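Local coordinates for protein phosphosugar isomerase (Escherichia coli O6:H1, PDB 5UQI) that probably interconverts arabinose-5-phosphate and ribulose-5-phosphate as a sugar isomerase domain protein of the GutQ/KpsF type, and binds arabinose-5-phosphate, at residues A[85-90]-A[112-118]; A[140-144]-A[156-161]. All blocks are in the same frame, centred on the assembly; numbering follows the deposited sequence.

Contact 1. Residues A[85-90]-A[112-118]; sequences LGMVAK and SLKKMGN
Residues 85-87 form a short 3-10 turn, closed by V88 N donating to L85 O (3.0 Å), after which V88 and A89 run extended. In the partner, residues 112-116 are the last part of helix 110-116, and G117 and N118 follow as loop: M116 N bonds S112 O (2.9 Å) and G117 N bonds L113 O (3.0 Å). G117 then leaves helical angles with phi 92°, where a side chain would jam against the preceding carbonyl. Both segments run the same way, with CA-CA distances of 7.9 Å for L85-L113 and 6.2 Å for K90-N118. L85 (mt) meets the helix with CD1 3.7 Å from S112 CB and CD2 3.7 Å from L113 CD2. M116, with chi3 at 66°, brings its CE to 3.4 Å from L85 O and 3.8 Å from V88 CB. The polar end belongs to N118 (chi1 m), whose ND2 donates to A89 O (2.9 Å, 143°) and also to D92 O. Two waters bridge the segments: water 1 donates to V88 O (3.2 Å) and to the side-chain N118 OD1 (2.6 Å), while water 2 links two main-chain carbonyls, K90 O (2.9 Å) and M116 O (3.3 Å). The arrangement joins consecutive crossovers of a parallel alpha/beta sheet: the loop between helix 77-84 and strand 93-97 packs on the end of helix 110-116, while V88 touches V94 and L113 touches L96 of strand 93-97.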
loop_
_atom_site.group_PDB
_atom_site.type_symbol
_atom_site.label_atom_id
_atom_site.label_comp_id
_atom_site.label_asym_id
_atom_site.label_seq_id
_atom_site.Cartn_x
_atom_site.Cartn_y
_atom_site.Cartn_z
ATOM N N LEU A 85 9.534 -13.633 -7.920
ATOM C CA LEU A 85 9.016 -14.327 -6.753
ATOM C C LEU A 85 10.116 -15.046 -5.959
ATOM O O LEU A 85 9.952 -15.215 -4.738
ATOM C CB LEU A 85 7.993 -15.376 -7.263
ATOM C CG LEU A 85 6.614 -14.745 -7.486
ATOM C CD1 LEU A 85 5.856 -15.737 -8.392
ATOM C CD2 LEU A 85 5.841 -14.536 -6.174
ATOM N N GLY A 86 11.268 -15.335 -6.592
ATOM C CA GLY A 86 12.398 -15.900 -5.925
ATOM C C GLY A 86 13.048 -14.969 -4.913
ATOM O O GLY A 86 13.894 -15.393 -4.092
ATOM N N MET A 87 12.622 -13.697 -4.907
ATOM C CA MET A 87 13.143 -12.783 -3.879
ATOM C C MET A 87 12.473 -12.969 -2.538
ATOM O O MET A 87 12.996 -12.451 -1.515
ATOM C CB MET A 87 12.961 -11.319 -4.334
ATOM C CG MET A 87 13.707 -11.066 -5.630
ATOM S SD MET A 87 13.454 -9.359 -6.209
ATOM C CE MET A 87 14.615 -9.356 -7.588
ATOM N N VAL A 88 11.295 -13.605 -2.553
ATOM C CA VAL A 88 10.406 -13.760 -1.372
ATOM C C VAL A 88 10.754 -15.107 -0.741
ATOM O O VAL A 88 10.690 -16.133 -1.410
ATOM C CB VAL A 88 8.914 -13.753 -1.808
ATOM C CG1 VAL A 88 7.990 -13.974 -0.600
ATOM C CG2 VAL A 88 8.588 -12.441 -2.530
ATOM N N ALA A 89 11.174 -15.060 0.509
ATOM C CA ALA A 89 11.565 -16.289 1.235
ATOM C C ALA A 89 10.690 -16.533 2.455
ATOM O O ALA A 89 9.882 -15.721 2.793
ATOM C CB ALA A 89 13.028 -16.224 1.614
ATOM N N LYS A 90 10.872 -17.682 3.115
ATOM C CA LYS A 90 9.838 -18.177 4.045
ATOM C C LYS A 90 9.265 -17.215 5.103
ATOM O O LYS A 90 8.037 -17.212 5.319
ATOM C CB LYS A 90 10.307 -19.484 4.721
ATOM C CG LYS A 90 11.592 -19.388 5.519
ATOM C CD LYS A 90 11.772 -20.575 6.475
ATOM C CE LYS A 90 12.544 -21.706 5.820
ATOM N NZ LYS A 90 12.949 -22.737 6.820
ATOM N N SER A 112 1.470 -19.141 -7.100
ATOM C CA SER A 112 2.758 -19.391 -6.573
ATOM C C SER A 112 2.877 -18.955 -5.121
ATOM O O SER A 112 3.477 -19.626 -4.334
ATOM C CB SER A 112 3.871 -18.688 -7.412
ATOM O OG SER A 112 3.914 -19.239 -8.746
ATOM N N LEU A 113 2.344 -17.767 -4.783
ATOM C CA LEU A 113 2.495 -17.325 -3.410
ATOM C C LEU A 113 1.760 -18.249 -2.395
ATOM O O LEU A 113 2.249 -18.421 -1.283
ATOM C CB LEU A 113 1.945 -15.892 -3.260
ATOM C CG LEU A 113 2.918 -14.815 -3.755
ATOM C CD1 LEU A 113 2.179 -13.452 -3.846
ATOM C CD2 LEU A 113 4.161 -14.790 -2.849
ATOM N N LYS A 114 0.647 -18.853 -2.848
ATOM C CA LYS A 114 -0.022 -19.867 -2.013
ATOM C C LYS A 114 0.856 -21.121 -1.786
ATOM O O LYS A 114 1.002 -21.570 -0.631
ATOM C CB LYS A 114 -1.366 -20.256 -2.674
ATOM C CG LYS A 114 -2.416 -19.189 -2.575
ATOM C CD LYS A 114 -2.785 -18.982 -1.124
ATOM C CE LYS A 114 -3.901 -17.978 -1.074
ATOM N NZ LYS A 114 -4.403 -17.832 0.305
ATOM N N LYS A 115 1.514 -21.608 -2.841
ATOM C CA LYS A 115 2.497 -22.690 -2.702
ATOM C C LYS A 115 3.672 -22.352 -1.832
ATOM O O LYS A 115 4.172 -23.184 -1.096
ATOM C CB LYS A 115 2.963 -23.266 -4.038
ATOM C CG LYS A 115 1.845 -23.795 -4.940
ATOM C CD LYS A 115 2.495 -24.484 -6.135
ATOM C CE LYS A 115 1.584 -24.514 -7.352
ATOM N NZ LYS A 115 0.499 -25.517 -7.165
ATOM N N MET A 116 4.120 -21.093 -1.876
ATOM C CA MET A 116 5.285 -20.675 -1.131
ATOM C C MET A 116 4.965 -20.525 0.337
ATOM O O MET A 116 5.846 -20.697 1.186
ATOM C CB MET A 116 5.770 -19.325 -1.721
ATOM C CG MET A 116 6.393 -19.574 -3.084
ATOM S SD MET A 116 6.572 -18.029 -4.032
ATOM C CE MET A 116 7.795 -17.139 -3.023
ATOM N N GLY A 117 3.698 -20.223 0.637
ATOM C CA GLY A 117 3.207 -20.246 2.031
ATOM C C GLY A 117 3.282 -18.963 2.806
ATOM O O GLY A 117 2.846 -18.888 3.939
ATOM N N ASN A 118 3.854 -17.918 2.218
ATOM C CA ASN A 118 3.890 -16.685 2.976
ATOM C C ASN A 118 2.545 -16.092 3.399
ATOM O O ASN A 118 1.545 -16.211 2.664
ATOM C CB ASN A 118 4.616 -15.643 2.121
ATOM C CG ASN A 118 5.991 -16.108 1.690
ATOM O OD1 ASN A 118 6.144 -16.858 0.698
ATOM N ND2 ASN A 118 6.981 -15.646 2.403
HETATM O O HOH W 1 8.603 -17.800 0.438
HETATM O O HOH W 2 6.253 -19.077 3.989
#

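Contact 2. Residues A[140-144]-A[156-161]; sequences EIPVK and CSSTVV
This is an apolar contact between a strand exit and the first turns of the following helix: 140-144 leaves strand 137-140 at the edge of the chain's parallel sheet, and 156-161 opens helix 156-175. The extended segment passes the helix start in the opposite chain sense, since I141 lies nearest V161 (CA-CA 7.1 Å) and V143 nearest S157 (CA-CA 5.8 Å). I141 (-118/93), P142 (-70/133) and V143 (-135/112) keep extended angles, so I141 and V143 both direct CB toward the helix while P142 points away. The helix is regular, with V160 N to C156 O at 2.9 Å and V161 N to S157 O at 3.0 Å. I141 (mt) puts CG2 3.4 Å from V160 CG1, a tight approach, and CD1 4.2 Å from V161 CG2. V143 (t) sits over the first turn: its CG1 is 4.0 Å from C156 CB and 3.9 Å from both CA and CB of S157, and its CG2 is 4.3 Å from V160 CB. K144 NZ comes within 4.1 Å of C156 SG, but bonds weakly to N16 O. S157 OG is hydrogen-bonded to E146. From helix 3-25, A20 touches V160 and C156, and F123 of strand 120-124 touches I141 and V161. Such packing of a strand exit against the next helix belongs to the alpha/beta sandwich of the SIS fold. Here it borders the sugar phosphate site: V143 and S157 touch N99, a pocket residue, and the S157 side chain is about 6 Å from bound arabinose-5-phosphate.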
loop_
_atom_site.group_PDB
_atom_site.type_symbol
_atom_site.label_atom_id
_atom_site.label_comp_id
_atom_site.label_asym_id
_atom_site.label_seq_id
_atom_site.Cartn_x
_atom_site.Cartn_y
_atom_site.Cartn_z
ATOM N N GLU A 140 -9.243 -3.112 3.873
ATOM C CA GLU A 140 -10.119 -2.432 2.927
ATOM C C GLU A 140 -9.841 -0.932 3.086
ATOM O O GLU A 140 -9.873 -0.375 4.208
ATOM C CB GLU A 140 -11.599 -2.800 3.168
ATOM C CG GLU A 140 -12.576 -2.180 2.191
ATOM C CD GLU A 140 -14.008 -2.675 2.454
ATOM O OE1 GLU A 140 -14.608 -2.062 3.350
ATOM O OE2 GLU A 140 -14.518 -3.669 1.857
ATOM N N ILE A 141 -9.441 -0.300 1.986
ATOM C CA ILE A 141 -9.160 1.136 1.982
ATOM C C ILE A 141 -10.162 1.709 0.985
ATOM O O ILE A 141 -9.883 1.760 -0.214
ATOM C CB ILE A 141 -7.721 1.425 1.532
ATOM C CG1 ILE A 141 -6.736 0.664 2.463
ATOM C CG2 ILE A 141 -7.504 2.961 1.530
ATOM C CD1 ILE A 141 -5.265 0.803 2.133
ATOM N N PRO A 142 -11.333 2.146 1.491
ATOM C CA PRO A 142 -12.421 2.545 0.608
ATOM C C PRO A 142 -12.078 3.860 -0.131
ATOM O O PRO A 142 -11.556 4.818 0.474
ATOM C CB PRO A 142 -13.604 2.718 1.580
ATOM C CG PRO A 142 -12.963 3.142 2.861
ATOM C CD PRO A 142 -11.591 2.517 2.901
ATOM N N VAL A 143 -12.310 3.854 -1.435
ATOM C CA VAL A 143 -12.135 5.031 -2.266
ATOM C C VAL A 143 -13.353 5.104 -3.180
ATOM O O VAL A 143 -13.530 4.253 -4.049
ATOM C CB VAL A 143 -10.827 4.971 -3.105
ATOM C CG1 VAL A 143 -10.681 6.244 -3.956
ATOM C CG2 VAL A 143 -9.587 4.732 -2.214
ATOM N N LYS A 144 -14.166 6.125 -2.950
ATOM C CA LYS A 144 -15.440 6.391 -3.643
ATOM C C LYS A 144 -15.317 6.632 -5.150
ATOM O O LYS A 144 -16.068 6.056 -5.961
ATOM C CB LYS A 144 -16.143 7.611 -2.978
ATOM C CG LYS A 144 -15.230 8.616 -2.210
ATOM C CD LYS A 144 -14.495 9.686 -3.069
ATOM C CE LYS A 144 -13.956 10.871 -2.245
ATOM N NZ LYS A 144 -13.305 11.991 -3.017
ATOM N N CYS A 156 -7.210 10.159 -6.179
ATOM C CA CYS A 156 -7.725 9.907 -4.836
ATOM C C CYS A 156 -7.181 8.537 -4.329
ATOM O O CYS A 156 -6.762 8.469 -3.176
ATOM C CB CYS A 156 -9.227 9.871 -4.815
ATOM S SG CYS A 156 -9.907 11.494 -5.220
ATOM N N SER A 157 -7.222 7.476 -5.142
ATOM C CA SER A 157 -6.882 6.151 -4.581
ATOM C C SER A 157 -5.373 6.023 -4.259
ATOM O O SER A 157 -5.037 5.515 -3.173
ATOM C CB SER A 157 -7.275 5.025 -5.497
ATOM O OG SER A 157 -6.616 5.242 -6.732
ATOM N N SER A 158 -4.490 6.447 -5.163
ATOM C CA SER A 158 -3.048 6.333 -4.921
ATOM C C SER A 158 -2.653 7.205 -3.740
ATOM O O SER A 158 -1.801 6.799 -2.925
ATOM C CB SER A 158 -2.281 6.692 -6.238
ATOM O OG SER A 158 -2.870 7.898 -6.806
ATOM N N THR A 159 -3.253 8.378 -3.613
ATOM C CA THR A 159 -2.923 9.232 -2.489
ATOM C C THR A 159 -3.449 8.640 -1.197
ATOM O O THR A 159 -2.731 8.678 -0.235
ATOM C CB THR A 159 -3.476 10.675 -2.664
ATOM O OG1 THR A 159 -2.725 11.255 -3.758
ATOM C CG2 THR A 159 -3.328 11.551 -1.383
ATOM N N VAL A 160 -4.679 8.075 -1.182
ATOM C CA VAL A 160 -5.171 7.524 0.071
ATOM C C VAL A 160 -4.296 6.359 0.571
ATOM O O VAL A 160 -4.007 6.225 1.786
ATOM C CB VAL A 160 -6.626 7.033 -0.113
ATOM C CG1 VAL A 160 -7.073 6.346 1.135
ATOM C CG2 VAL A 160 -7.521 8.255 -0.340
ATOM N N VAL A 161 -3.928 5.448 -0.343
ATOM C CA VAL A 161 -3.088 4.321 0.014
ATOM C C VAL A 161 -1.712 4.821 0.536
ATOM O O VAL A 161 -1.178 4.257 1.508
ATOM C CB VAL A 161 -2.898 3.357 -1.174
ATOM C CG1 VAL A 161 -2.002 2.218 -0.724
ATOM C CG2 VAL A 161 -4.249 2.780 -1.480
#

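Overall arrangement
Contact 1 and contact 2 lie on opposite sides of the chain's centre, their own centres 27 Å apart and their nearest atoms about 16 Å apart, so they do not touch. They follow in series along one SIS domain, with strands 120-124 and 137-140 between segments 112-118 and 156-161. Contact 1 is peripheral, its centre about 19 Å from the centre of the chain; contact 2 is more central, its centre about 10 Å from the same point. Contact 2 is also much nearer the bound arabinose-5-phosphate, about 6 Å from the S157 side chain against about 14 Å from that of L113. The central parallel sheet connects them, through strand 93-97 beside contact 1 and strand 120-124 beside contact 2.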